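Local coordinates for NAD-dependent aldehyde dehydrogenase (Burkholderia multivorans, PDB 5UJU), which probably catalyses the NAD-dependent oxidation of aldehydes to carboxylic acids, at residues S123-S134 with G157-V168; P217-L225 with A243-V251. All coordinates share one frame; numbering follows the deposited sequence.

Interaction 1. Residues S123-S134 with G157-V168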
loop_
_atom_site.group_PDB
_atom_site.type_symbol
_atom_site.label_atom_id
_atom_site.label_comp_id
_atom_site.label_asym_id
_atom_site.label_seq_id
_atom_site.Cartn_x
_atom_site.Cartn_y
_atom_site.Cartn_z
ATOM N N SER A 123 9.761 13.379 -15.172
ATOM C CA SER A 123 8.774 12.424 -15.687
ATOM C C SER A 123 7.891 13.057 -16.759
ATOM O O SER A 123 7.642 12.452 -17.809
ATOM C CB SER A 123 7.929 11.861 -14.547
ATOM O OG SER A 123 8.716 11.006 -13.737
ATOM N N LEU A 124 7.410 14.277 -16.516
ATOM C CA LEU A 124 6.509 14.904 -17.478
ATOM C C LEU A 124 7.229 15.249 -18.768
ATOM O O LEU A 124 6.635 15.180 -19.852
ATOM C CB LEU A 124 5.868 16.154 -16.877
ATOM C CG LEU A 124 5.042 15.882 -15.617
ATOM C CD1 LEU A 124 4.596 17.182 -14.918
ATOM C CD2 LEU A 124 3.859 14.988 -15.941
ATOM N N GLU A 125 8.503 15.623 -18.674
ATOM C CA GLU A 125 9.282 15.904 -19.871
ATOM C C GLU A 125 9.533 14.636 -20.674
ATOM O O GLU A 125 9.457 14.656 -21.909
ATOM C CB GLU A 125 10.597 16.587 -19.491
ATOM C CG GLU A 125 11.563 16.797 -20.651
ATOM C CD GLU A 125 11.072 17.783 -21.707
ATOM O OE1 GLU A 125 10.175 18.609 -21.419
ATOM O OE2 GLU A 125 11.603 17.730 -22.839
ATOM N N ILE A 126 9.848 13.530 -19.996
ATOM C CA ILE A 126 9.994 12.258 -20.697
ATOM C C ILE A 126 8.712 11.937 -21.468
ATOM O O ILE A 126 8.754 11.573 -22.648
ATOM C CB ILE A 126 10.355 11.129 -19.715
ATOM C CG1 ILE A 126 11.743 11.363 -19.083
ATOM C CG2 ILE A 126 10.232 9.757 -20.412
ATOM C CD1 ILE A 126 12.053 10.435 -17.914
ATOM N N LEU A 127 7.551 12.101 -20.816
ATOM C CA LEU A 127 6.265 11.810 -21.466
ATOM C C LEU A 127 6.039 12.687 -22.695
ATOM O O LEU A 127 5.530 12.213 -23.719
ATOM C CB LEU A 127 5.116 11.972 -20.466
ATOM C CG LEU A 127 5.126 10.898 -19.368
ATOM C CD1 LEU A 127 3.965 11.047 -18.401
ATOM C CD2 LEU A 127 5.090 9.547 -20.036
ATOM N N ALA A 128 6.417 13.966 -22.615
ATOM C CA ALA A 128 6.291 14.841 -23.772
ATOM C C ALA A 128 7.111 14.310 -24.937
ATOM O O ALA A 128 6.641 14.290 -26.078
ATOM C CB ALA A 128 6.735 16.264 -23.405
ATOM N N ARG A 129 8.334 13.847 -24.662
ATOM C CA ARG A 129 9.186 13.339 -25.730
ATOM C C ARG A 129 8.698 11.984 -26.231
ATOM O O ARG A 129 8.825 11.676 -27.420
ATOM C CB ARG A 129 10.630 13.253 -25.248
ATOM C CG ARG A 129 11.182 14.598 -24.764
ATOM C CD ARG A 129 12.701 14.634 -24.746
ATOM N NE ARG A 129 13.197 15.873 -24.146
ATOM C CZ ARG A 129 14.482 16.159 -23.970
ATOM N NH1 ARG A 129 15.423 15.298 -24.358
ATOM N NH2 ARG A 129 14.827 17.306 -23.410
ATOM N N LEU A 130 8.166 11.156 -25.343
ATOM C CA LEU A 130 7.597 9.897 -25.804
ATOM C C LEU A 130 6.446 10.152 -26.768
ATOM O O LEU A 130 6.353 9.498 -27.812
ATOM C CB LEU A 130 7.142 9.062 -24.614
ATOM C CG LEU A 130 8.228 8.512 -23.686
ATOM C CD1 LEU A 130 7.561 7.823 -22.506
ATOM C CD2 LEU A 130 9.107 7.537 -24.440
ATOM N N ASN A 131 5.595 11.145 -26.469
ATOM C CA ASN A 131 4.514 11.479 -27.396
ATOM C C ASN A 131 5.063 11.883 -28.758
ATOM O O ASN A 131 4.534 11.461 -29.794
ATOM C CB ASN A 131 3.630 12.592 -26.833
ATOM C CG ASN A 131 2.418 12.852 -27.704
ATOM O OD1 ASN A 131 2.196 13.965 -28.162
ATOM N ND2 ASN A 131 1.616 11.816 -27.923
ATOM N N ARG A 132 6.132 12.692 -28.785
ATOM C CA ARG A 132 6.717 13.063 -30.070
ATOM C C ARG A 132 7.283 11.867 -30.821
ATOM O O ARG A 132 7.384 11.922 -32.049
ATOM C CB ARG A 132 7.817 14.115 -29.898
ATOM C CG ARG A 132 7.311 15.479 -29.473
ATOM C CD ARG A 132 8.408 16.532 -29.627
ATOM N NE ARG A 132 9.187 16.684 -28.398
ATOM C CZ ARG A 132 8.817 17.424 -27.358
ATOM N NH1 ARG A 132 7.670 18.094 -27.391
ATOM N NH2 ARG A 132 9.595 17.493 -26.286
ATOM N N ALA A 133 7.657 10.797 -30.118
ATOM C CA ALA A 133 8.163 9.575 -30.733
ATOM C C ALA A 133 7.065 8.539 -30.975
ATOM O O ALA A 133 7.378 7.359 -31.191
ATOM C CB ALA A 133 9.266 8.960 -29.861
ATOM N N SER A 134 5.793 8.956 -30.967
ATOM C CA SER A 134 4.693 7.993 -30.972
ATOM C C SER A 134 4.708 7.127 -32.220
ATOM O O SER A 134 4.368 5.940 -32.157
ATOM C CB SER A 134 3.347 8.710 -30.851
ATOM O OG SER A 134 3.126 9.156 -29.527
ATOM N N GLY A 157 1.291 4.235 -27.820
ATOM C CA GLY A 157 1.712 5.612 -27.685
ATOM C C GLY A 157 0.795 6.400 -26.766
ATOM O O GLY A 157 0.809 6.222 -25.549
ATOM N N PRO A 158 -0.038 7.271 -27.347
ATOM C CA PRO A 158 -0.883 8.170 -26.530
ATOM C C PRO A 158 -1.622 7.537 -25.356
ATOM O O PRO A 158 -1.602 8.112 -24.262
ATOM C CB PRO A 158 -1.861 8.726 -27.573
ATOM C CG PRO A 158 -1.059 8.778 -28.816
ATOM C CD PRO A 158 -0.082 7.622 -28.774
ATOM N N HIS A 159 -2.283 6.385 -25.536
ATOM C CA HIS A 159 -3.027 5.805 -24.414
ATOM C C HIS A 159 -2.087 5.329 -23.310
ATOM O O HIS A 159 -2.395 5.478 -22.119
ATOM C CB HIS A 159 -3.921 4.654 -24.891
ATOM C CG HIS A 159 -5.099 5.097 -25.700
ATOM N ND1 HIS A 159 -6.035 4.215 -26.192
ATOM C CD2 HIS A 159 -5.495 6.327 -26.103
ATOM C CE1 HIS A 159 -6.950 4.878 -26.875
ATOM N NE2 HIS A 159 -6.647 6.163 -26.834
ATOM N N ALA A 160 -0.929 4.764 -23.684
ATOM C CA ALA A 160 0.061 4.387 -22.679
ATOM C C ALA A 160 0.619 5.620 -21.995
ATOM O O ALA A 160 0.811 5.627 -20.770
ATOM C CB ALA A 160 1.198 3.578 -23.306
ATOM N N GLN A 161 0.875 6.672 -22.778
ATOM C CA GLN A 161 1.334 7.935 -22.215
ATOM C C GLN A 161 0.286 8.535 -21.279
ATOM O O GLN A 161 0.629 9.073 -20.220
ATOM C CB GLN A 161 1.700 8.883 -23.358
ATOM C CG GLN A 161 2.873 8.360 -24.195
ATOM C CD GLN A 161 2.792 8.754 -25.647
ATOM O OE1 GLN A 161 1.991 9.608 -26.028
ATOM N NE2 GLN A 161 3.635 8.139 -26.474
ATOM N N ASP A 162 -1.001 8.410 -21.634
ATOM C CA ASP A 162 -2.078 8.773 -20.708
ATOM C C ASP A 162 -1.932 8.052 -19.368
ATOM O O ASP A 162 -2.021 8.667 -18.299
ATOM C CB ASP A 162 -3.444 8.439 -21.319
ATOM C CG ASP A 162 -3.878 9.408 -22.399
ATOM O OD1 ASP A 162 -3.367 10.545 -22.441
ATOM O OD2 ASP A 162 -4.749 9.015 -23.215
ATOM N N ARG A 163 -1.739 6.733 -19.408
ATOM C CA ARG A 163 -1.660 5.947 -18.177
ATOM C C ARG A 163 -0.398 6.277 -17.390
ATOM O O ARG A 163 -0.400 6.234 -16.154
ATOM C CB ARG A 163 -1.722 4.446 -18.497
ATOM C CG ARG A 163 -3.117 3.927 -18.917
ATOM C CD ARG A 163 -4.105 3.956 -17.745
ATOM N NE ARG A 163 -5.446 3.483 -18.120
ATOM C CZ ARG A 163 -6.476 3.369 -17.276
ATOM N NH1 ARG A 163 -6.346 3.707 -15.994
ATOM N NH2 ARG A 163 -7.654 2.923 -17.716
ATOM N N ALA A 164 0.703 6.557 -18.088
ATOM C CA ALA A 164 1.902 7.038 -17.403
ATOM C C ALA A 164 1.622 8.363 -16.702
ATOM O O ALA A 164 1.931 8.531 -15.519
ATOM C CB ALA A 164 3.055 7.174 -18.400
ATOM N N LEU A 165 0.981 9.298 -17.408
ATOM C CA LEU A 165 0.693 10.605 -16.827
ATOM C C LEU A 165 -0.260 10.485 -15.645
ATOM O O LEU A 165 -0.115 11.190 -14.636
ATOM C CB LEU A 165 0.084 11.514 -17.895
ATOM C CG LEU A 165 -0.232 12.928 -17.387
ATOM C CD1 LEU A 165 1.017 13.739 -17.315
ATOM C CD2 LEU A 165 -1.254 13.625 -18.247
ATOM N N GLU A 166 -1.230 9.577 -15.752
ATOM C CA GLU A 166 -2.116 9.273 -14.636
ATOM C C GLU A 166 -1.333 8.829 -13.407
ATOM O O GLU A 166 -1.601 9.283 -12.289
ATOM C CB GLU A 166 -3.110 8.193 -15.070
ATOM C CG GLU A 166 -4.101 7.800 -14.013
ATOM C CD GLU A 166 -5.047 6.723 -14.528
ATOM O OE1 GLU A 166 -4.545 5.678 -14.993
ATOM O OE2 GLU A 166 -6.271 6.933 -14.467
ATOM N N ALA A 167 -0.358 7.937 -13.596
ATOM C CA ALA A 167 0.456 7.482 -12.476
ATOM C C ALA A 167 1.251 8.637 -11.859
ATOM O O ALA A 167 1.369 8.731 -10.632
ATOM C CB ALA A 167 1.387 6.363 -12.934
ATOM N N VAL A 168 1.804 9.521 -12.698
ATOM C CA VAL A 168 2.542 10.678 -12.191
ATOM C C VAL A 168 1.613 11.587 -11.398
ATOM O O VAL A 168 1.977 12.095 -10.329
ATOM C CB VAL A 168 3.214 11.434 -13.353
ATOM C CG1 VAL A 168 3.815 12.745 -12.864
ATOM C CG2 VAL A 168 4.284 10.573 -14.004
#
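Leu127 reaches across to helix 158-168 with both of its methyl groups. CD2 meets Ala164 CB most closely, at 3.5 Å, while CD1 lies between Ala164 and the backbone of Leu165 and comes within 3.9 Å of Leu165 CB. A turn earlier, Leu124 uses a single branch: its CD2 presses on Leu165 CD1 at 3.4 Å, tighter than usual carbon packing, and also touches Val168 CG1. At this end of the apolar seam, Val168 CG2 rests on Ser123 CB at 3.9 Å. The axes of the two helical segments run nearly antiparallel (174°), 9.9 Å apart.

Polar contacts gather at the other end around the side-chain amide of Gln161, which uses both of its ends. Its OE1 accepts from Asn131 ND2 at 2.9 Å, with the two amide planes almost perpendicular (86°). Asn131 CG, trans to the backbone N (chi1 -174°), brings the amide to this position, and ND2 has a second partner in Tyr46 OH. Gln161 NE2 gives a longer but nearly straight bond to Ser134 OG, 3.3 Å away and in the amide plane. Ser134 OG in turn donates to Asn131 O at 2.7 Å. The chain of bonds thus fixes the rotation of the Gln161 amide and ties it to the end of helix 123-132.

This antiparallel helix pair is covered by helix 217-230, whose Phe226 touches both Leu127 and Ala164. Helix 245-260 packs against Ile126 and Arg129, and Phe153 of helix 149-156 lies against Ser134 and Pro158.

Interaction 2. Residues P217-L225 with A243-V251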
loop_
_atom_site.group_PDB
_atom_site.type_symbol
_atom_site.label_atom_id
_atom_site.label_comp_id
_atom_site.label_asym_id
_atom_site.label_seq_id
_atom_site.Cartn_x
_atom_site.Cartn_y
_atom_site.Cartn_z
ATOM N N PRO A 217 3.495 -3.821 -24.010
ATOM C CA PRO A 217 4.733 -3.479 -23.284
ATOM C C PRO A 217 4.717 -2.083 -22.683
ATOM O O PRO A 217 5.113 -1.910 -21.519
ATOM C CB PRO A 217 5.823 -3.641 -24.359
ATOM C CG PRO A 217 5.106 -3.457 -25.673
ATOM C CD PRO A 217 3.726 -4.049 -25.448
ATOM N N THR A 218 4.262 -1.077 -23.435
ATOM C CA THR A 218 4.225 0.269 -22.871
ATOM C C THR A 218 2.961 0.507 -22.043
ATOM O O THR A 218 3.027 1.117 -20.973
ATOM C CB THR A 218 4.353 1.314 -23.983
ATOM O OG1 THR A 218 3.310 1.129 -24.950
ATOM C CG2 THR A 218 5.715 1.200 -24.669
ATOM N N TRP A 219 1.804 0.049 -22.515
ATOM C CA TRP A 219 0.562 0.340 -21.801
ATOM C C TRP A 219 0.572 -0.282 -20.415
ATOM O O TRP A 219 0.175 0.358 -19.432
ATOM C CB TRP A 219 -0.635 -0.169 -22.592
ATOM C CG TRP A 219 -1.962 0.413 -22.133
ATOM C CD1 TRP A 219 -2.607 1.500 -22.657
ATOM C CD2 TRP A 219 -2.802 -0.080 -21.076
ATOM N NE1 TRP A 219 -3.797 1.713 -21.992
ATOM C CE2 TRP A 219 -3.936 0.761 -21.015
ATOM C CE3 TRP A 219 -2.706 -1.151 -20.176
ATOM C CZ2 TRP A 219 -4.966 0.567 -20.090
ATOM C CZ3 TRP A 219 -3.731 -1.340 -19.255
ATOM C CH2 TRP A 219 -4.843 -0.484 -19.221
ATOM N N ASN A 220 1.004 -1.542 -20.318
ATOM C CA ASN A 220 1.149 -2.175 -19.014
ATOM C C ASN A 220 2.441 -1.781 -18.308
ATOM O O ASN A 220 2.474 -1.763 -17.075
ATOM C CB ASN A 220 1.077 -3.702 -19.131
ATOM C CG ASN A 220 -0.339 -4.205 -19.373
ATOM O OD1 ASN A 220 -0.610 -4.898 -20.347
ATOM N ND2 ASN A 220 -1.245 -3.860 -18.468
ATOM N N GLY A 221 3.511 -1.489 -19.047
ATOM C CA GLY A 221 4.777 -1.187 -18.399
ATOM C C GLY A 221 4.895 0.230 -17.867
ATOM O O GLY A 221 5.503 0.453 -16.813
ATOM N N TYR A 222 4.313 1.199 -18.579
ATOM C CA TYR A 222 4.487 2.599 -18.188
ATOM C C TYR A 222 3.978 2.934 -16.794
ATOM O O TYR A 222 4.652 3.726 -16.110
ATOM C CB TYR A 222 3.813 3.539 -19.193
ATOM C CG TYR A 222 4.612 3.780 -20.438
ATOM C CD1 TYR A 222 5.763 3.055 -20.703
ATOM C CD2 TYR A 222 4.204 4.728 -21.362
ATOM C CE1 TYR A 222 6.495 3.274 -21.879
ATOM C CE2 TYR A 222 4.918 4.951 -22.512
ATOM C CZ TYR A 222 6.062 4.233 -22.763
ATOM O OH TYR A 222 6.763 4.475 -23.917
ATOM N N PRO A 223 2.808 2.450 -16.331
ATOM C CA PRO A 223 2.341 2.885 -15.000
ATOM C C PRO A 223 3.335 2.599 -13.885
ATOM O O PRO A 223 3.579 3.476 -13.050
ATOM C CB PRO A 223 1.022 2.113 -14.821
ATOM C CG PRO A 223 0.513 1.938 -16.226
ATOM C CD PRO A 223 1.775 1.651 -17.026
ATOM N N GLY A 224 3.931 1.407 -13.850
ATOM C CA GLY A 224 4.931 1.125 -12.830
ATOM C C GLY A 224 6.213 1.921 -13.018
ATOM O O GLY A 224 6.790 2.420 -12.048
ATOM N N LEU A 225 6.672 2.054 -14.266
ATOM C CA LEU A 225 7.910 2.780 -14.539
ATOM C C LEU A 225 7.823 4.229 -14.067
ATOM O O LEU A 225 8.716 4.727 -13.372
ATOM C CB LEU A 225 8.222 2.712 -16.033
ATOM C CG LEU A 225 9.244 3.678 -16.654
ATOM C CD1 LEU A 225 10.622 3.545 -15.998
ATOM C CD2 LEU A 225 9.334 3.436 -18.164
ATOM N N ALA A 243 9.193 -8.516 -26.722
ATOM C CA ALA A 243 8.772 -7.130 -26.960
ATOM C C ALA A 243 9.723 -6.192 -26.220
ATOM O O ALA A 243 9.334 -5.509 -25.274
ATOM C CB ALA A 243 7.332 -6.874 -26.511
ATOM N N ILE A 244 10.981 -6.156 -26.657
ATOM C CA ILE A 244 11.985 -5.290 -26.029
ATOM C C ILE A 244 11.978 -3.891 -26.630
ATOM O O ILE A 244 11.992 -2.897 -25.906
ATOM C CB ILE A 244 13.385 -5.923 -26.147
ATOM C CG1 ILE A 244 13.426 -7.287 -25.456
ATOM C CG2 ILE A 244 14.455 -4.967 -25.561
ATOM C CD1 ILE A 244 14.610 -8.149 -25.917
ATOM N N LEU A 245 11.964 -3.804 -27.957
ATOM C CA LEU A 245 12.182 -2.535 -28.647
ATOM C C LEU A 245 11.316 -1.393 -28.137
ATOM O O LEU A 245 11.856 -0.290 -27.944
ATOM C CB LEU A 245 11.993 -2.719 -30.161
ATOM C CG LEU A 245 12.417 -1.488 -30.982
ATOM C CD1 LEU A 245 13.889 -1.131 -30.684
ATOM C CD2 LEU A 245 12.209 -1.659 -32.491
ATOM N N PRO A 246 9.999 -1.561 -27.913
ATOM C CA PRO A 246 9.214 -0.422 -27.401
ATOM C C PRO A 246 9.730 0.122 -26.081
ATOM O O PRO A 246 9.694 1.340 -25.875
ATOM C CB PRO A 246 7.783 -0.998 -27.269
ATOM C CG PRO A 246 7.743 -2.115 -28.240
ATOM C CD PRO A 246 9.126 -2.714 -28.227
ATOM N N LEU A 247 10.190 -0.744 -25.169
ATOM C CA LEU A 247 10.728 -0.250 -23.913
ATOM C C LEU A 247 12.181 0.195 -24.038
ATOM O O LEU A 247 12.617 1.050 -23.269
ATOM C CB LEU A 247 10.592 -1.309 -22.826
ATOM C CG LEU A 247 9.119 -1.460 -22.414
ATOM C CD1 LEU A 247 8.930 -2.730 -21.604
ATOM C CD2 LEU A 247 8.635 -0.223 -21.630
ATOM N N ALA A 248 12.937 -0.357 -24.991
ATOM C CA ALA A 248 14.296 0.138 -25.231
ATOM C C ALA A 248 14.269 1.578 -25.724
ATOM O O ALA A 248 15.041 2.423 -25.249
ATOM C CB ALA A 248 15.015 -0.751 -26.243
ATOM N N ILE A 249 13.374 1.876 -26.674
ATOM C CA ILE A 249 13.166 3.254 -27.116
ATOM C C ILE A 249 12.778 4.130 -25.932
ATOM O O ILE A 249 13.288 5.246 -25.774
ATOM C CB ILE A 249 12.093 3.306 -28.222
ATOM C CG1 ILE A 249 12.554 2.580 -29.481
ATOM C CG2 ILE A 249 11.703 4.743 -28.542
ATOM C CD1 ILE A 249 11.412 2.352 -30.470
ATOM N N THR A 250 11.868 3.629 -25.080
ATOM C CA THR A 250 11.421 4.378 -23.907
ATOM C C THR A 250 12.586 4.682 -22.962
ATOM O O THR A 250 12.753 5.817 -22.492
ATOM C CB THR A 250 10.332 3.590 -23.169
ATOM O OG1 THR A 250 9.206 3.353 -24.042
ATOM C CG2 THR A 250 9.853 4.384 -21.976
ATOM N N VAL A 251 13.384 3.666 -22.645
ATOM C CA VAL A 251 14.529 3.874 -21.766
ATOM C C VAL A 251 15.502 4.882 -22.373
ATOM O O VAL A 251 16.008 5.766 -21.675
ATOM C CB VAL A 251 15.217 2.535 -21.456
ATOM C CG1 VAL A 251 16.559 2.800 -20.769
ATOM C CG2 VAL A 251 14.309 1.665 -20.568
#
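Pro217 and Leu247 form the apolar centre, where Pro217 CB faces Leu247 CD1 at 4.3 Å; both leucine methyls also lie against the Pro217 carbonyl oxygen. The same proline ring also reaches the beginning of the other segment, where its CG meets Pro246 CG at 3.9 Å and Ala243 CB at 4.2 Å. Thr218 CG2 comes in roughly at a right angle to Pro246 and touches its CB. Its hydroxyl points elsewhere, to Gly156 O, because OG1 sits between the backbone N and carbonyl carbon (chi1 57°) and leaves the methyl to face the contact.

Outside this centre stands the Tyr222 ring. Thr218 CB covers part of one face, displaced toward the rim, while Leu247 CD2 approaches the edge, 4.1 Å from Tyr222 CE1. Thr250 brings both branches to the ring. Its OG1, at the edge and near the ring plane, pairs with Tyr222 OH at 2.7 Å. Its CG2 approaches Tyr222 CE1 from out of that plane, 3.5 Å away, and also reaches Leu225 CD2, which slides past it.

Thr250 OG1 also donates to Pro246 O, one turn back, at 2.8 Å. With OG1 beside the backbone N (chi1 -59°), the hydroxyl can lie over its own helix while the methyl faces Leu225. The helix segments cross at -41°, so their residues diverge toward Leu225 and Val251.

Chemically, the contact is a proline- and leucine-rich seam with one buried pair of hydroxyls at its margin. Thr250 is satisfied by its own helix as well as by its approach to Tyr222, so this polar edge is accommodated inside an otherwise apolar interface.

How the interactions relate
The centres of interactions 1 and 2 lie about 11 Å apart, and the contacts follow one another along the chain: interaction 1 closes before interaction 2 opens. Between the two come helix 158-175's remainder and the strands 181-188 and 191-211. Interaction 2 pairs consecutive helices flanking strand 234-238, part of a parallel beta-alpha-beta arrangement consistent with the Rossmann-like coenzyme domain of this family. Helix 158-175 packs directly on helix 217-230, with Ala160 CB 3.6 Å from Trp219 CA and Ala167 CB 3.6 Å from Pro223 O. Helix 97-132 packs on helix 245-260, so the pair of interaction 1 rests on the helices of interaction 2.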